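Poly(A) RNA polymerase GLD2 (Rattus norvegicus, PDB 6LBK) is a cytoplasmic poly(A) polymerase that probably adds successive AMP units to the 3' ends of selected mRNAs and single nucleotides to certain microRNAs. Local coordinates at residues 292-295 against 296-300. The protein carries 1 engineered substitution. Residues are numbered along the deposited sequence; the frame is centred on the assembly and turned at random.
Sequences KYYA and TEFDW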
loop_
_atom_site.group_PDB
_atom_site.type_symbol
_atom_site.label_atom_id
_atom_site.label_comp_id
_atom_site.label_asym_id
_atom_site.label_seq_id
_atom_site.Cartn_x
_atom_site.Cartn_y
_atom_site.Cartn_z
ATOM N N LYS A 292 -15.926 -5.051 -10.970
ATOM C CA LYS A 292 -16.806 -6.205 -11.183
ATOM C C LYS A 292 -16.276 -7.457 -10.487
ATOM O O LYS A 292 -17.045 -8.208 -9.874
ATOM C CB LYS A 292 -16.985 -6.480 -12.680
ATOM C CG LYS A 292 -17.935 -7.646 -13.010
ATOM C CD LYS A 292 -17.993 -7.967 -14.506
ATOM C CE LYS A 292 -18.807 -9.208 -14.709
ATOM N NZ LYS A 292 -19.498 -9.248 -16.063
ATOM N N TYR A 293 -14.961 -7.681 -10.544
ATOM C CA TYR A 293 -14.399 -8.937 -10.063
ATOM C C TYR A 293 -14.687 -9.132 -8.594
ATOM O O TYR A 293 -15.111 -10.212 -8.169
ATOM C CB TYR A 293 -12.905 -8.967 -10.348
ATOM C CG TYR A 293 -12.191 -10.193 -9.820
ATOM C CD1 TYR A 293 -12.355 -11.439 -10.414
ATOM C CD2 TYR A 293 -11.303 -10.082 -8.734
ATOM C CE1 TYR A 293 -11.687 -12.544 -9.929
ATOM C CE2 TYR A 293 -10.629 -11.186 -8.242
ATOM C CZ TYR A 293 -10.815 -12.412 -8.827
ATOM O OH TYR A 293 -10.125 -13.498 -8.310
ATOM N N TYR A 294 -14.432 -8.108 -7.794
ATOM C CA TYR A 294 -14.662 -8.205 -6.370
ATOM C C TYR A 294 -16.127 -7.984 -6.010
ATOM O O TYR A 294 -16.569 -8.478 -4.972
ATOM C CB TYR A 294 -13.730 -7.222 -5.650
ATOM C CG TYR A 294 -12.265 -7.657 -5.631
ATOM C CD1 TYR A 294 -11.867 -8.815 -4.982
ATOM C CD2 TYR A 294 -11.273 -6.879 -6.234
ATOM C CE1 TYR A 294 -10.526 -9.205 -4.945
ATOM C CE2 TYR A 294 -9.926 -7.265 -6.201
ATOM C CZ TYR A 294 -9.565 -8.419 -5.549
ATOM O OH TYR A 294 -8.251 -8.808 -5.546
ATOM N N ALA A 295 -16.901 -7.278 -6.849
ATOM C CA ALA A 295 -18.332 -7.126 -6.598
ATOM C C ALA A 295 -19.112 -8.411 -6.846
ATOM O O ALA A 295 -20.159 -8.619 -6.226
ATOM C CB ALA A 295 -18.903 -6.003 -7.461
ATOM N N THR A 296 -18.659 -9.253 -7.755
ATOM C CA THR A 296 -19.508 -10.358 -8.196
ATOM C C THR A 296 -18.859 -11.733 -8.134
ATOM O O THR A 296 -19.559 -12.708 -7.877
ATOM C CB THR A 296 -19.969 -10.103 -9.641
ATOM O OG1 THR A 296 -18.882 -10.329 -10.549
ATOM C CG2 THR A 296 -20.509 -8.687 -9.801
ATOM N N GLU A 297 -17.562 -11.851 -8.426
ATOM C CA GLU A 297 -16.967 -13.168 -8.644
ATOM C C GLU A 297 -16.159 -13.719 -7.476
ATOM O O GLU A 297 -16.072 -14.943 -7.337
ATOM C CB GLU A 297 -16.078 -13.160 -9.888
ATOM C CG GLU A 297 -16.632 -14.041 -10.994
ATOM C CD GLU A 297 -15.811 -13.990 -12.264
ATOM O OE1 GLU A 297 -14.663 -13.476 -12.208
ATOM O OE2 GLU A 297 -16.319 -14.475 -13.311
ATOM N N PHE A 298 -15.570 -12.877 -6.634
ATOM C CA PHE A 298 -14.599 -13.342 -5.647
ATOM C C PHE A 298 -15.289 -13.695 -4.340
ATOM O O PHE A 298 -15.859 -12.821 -3.674
ATOM C CB PHE A 298 -13.519 -12.291 -5.373
ATOM C CG PHE A 298 -12.580 -12.661 -4.234
ATOM C CD1 PHE A 298 -11.637 -13.663 -4.385
ATOM C CD2 PHE A 298 -12.649 -12.010 -3.011
ATOM C CE1 PHE A 298 -10.781 -14.004 -3.347
ATOM C CE2 PHE A 298 -11.782 -12.350 -1.961
ATOM C CZ PHE A 298 -10.853 -13.343 -2.137
ATOM N N ASP A 299 -15.122 -14.950 -3.925
ATOM C CA ASP A 299 -15.794 -15.514 -2.755
ATOM C C ASP A 299 -14.970 -15.229 -1.492
ATOM O O ASP A 299 -14.057 -15.977 -1.122
ATOM C CB ASP A 299 -16.030 -17.004 -2.967
ATOM C CG ASP A 299 -16.932 -17.602 -1.920
ATOM O OD1 ASP A 299 -17.477 -16.826 -1.105
ATOM O OD2 ASP A 299 -17.119 -18.843 -1.931
ATOM N N TRP A 300 -15.305 -14.114 -0.829
ATOM C CA TRP A 300 -14.659 -13.740 0.426
ATOM C C TRP A 300 -14.662 -14.890 1.422
ATOM O O TRP A 300 -13.728 -15.031 2.221
ATOM C CB TRP A 300 -15.384 -12.557 1.059
ATOM C CG TRP A 300 -15.812 -11.515 0.105
ATOM C CD1 TRP A 300 -17.031 -11.410 -0.484
ATOM C CD2 TRP A 300 -15.033 -10.417 -0.382
ATOM N NE1 TRP A 300 -17.070 -10.311 -1.298
ATOM C CE2 TRP A 300 -15.853 -9.686 -1.257
ATOM C CE3 TRP A 300 -13.721 -9.977 -0.152
ATOM C CZ2 TRP A 300 -15.413 -8.548 -1.910
ATOM C CZ3 TRP A 300 -13.277 -8.836 -0.807
ATOM C CH2 TRP A 300 -14.123 -8.136 -1.671
#
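Tyr294 and Phe298, four residues apart, form an offset edge-to-face pair: the CD1–CE1 edge of the tyrosine points at the phenylalanine face, with planes 81° apart and Tyr294 CD1 3.8 Å from Phe298 CD2. Phe298 has CG anti to its backbone N (chi1 173°), which brings the ring to that tyrosine edge. Its CB lies over one face of Tyr293, offset toward the rim, with Tyr293 CE2 4.2 Å from Phe298 CB. Trp300 completes the aromatic cluster from the loop. Its six-membered ring lies nearly parallel to that of Tyr294 but slid aside, so the two barely overlap; Trp300 CH2 stands 4.1 Å from Tyr294 CD1, while Trp300 CZ2 comes within 3.3 Å of Tyr294 O. Large flat residues suit this buried side. A bond to Met232 O satisfies the hydroxyl of buried Tyr294, whereas Tyr293, at the partly exposed margin, bonds His235 NE2.

The polar contacts run along the last turn. Lys292 O accepts two bonds from Thr296, from N at 2.9 Å and from OG1 at 2.9 Å, the hydroxyl coming from above the carbonyl plane; a threonine can thus turn its own side chain back onto the preceding turn. Tyr293 O takes Glu297 N at 3.0 Å and, weakly, Phe298 N. On the exposed flank, Glu297 OE1 approaches the Tyr293 edge, 3.6 Å from CD1, its carboxylate perpendicular to the ring.

At Tyr293 O the weak i+5 bond beside the i+4 bond fits the wider pi-type turn at 293-295, near the C-terminal end of helix 283-297 in the PAP-associated region. There the cluster of Tyr294, Phe298 and Trp300 packs this end on strand 303-306, through Ile305, and on helix 344-363, through Phe347.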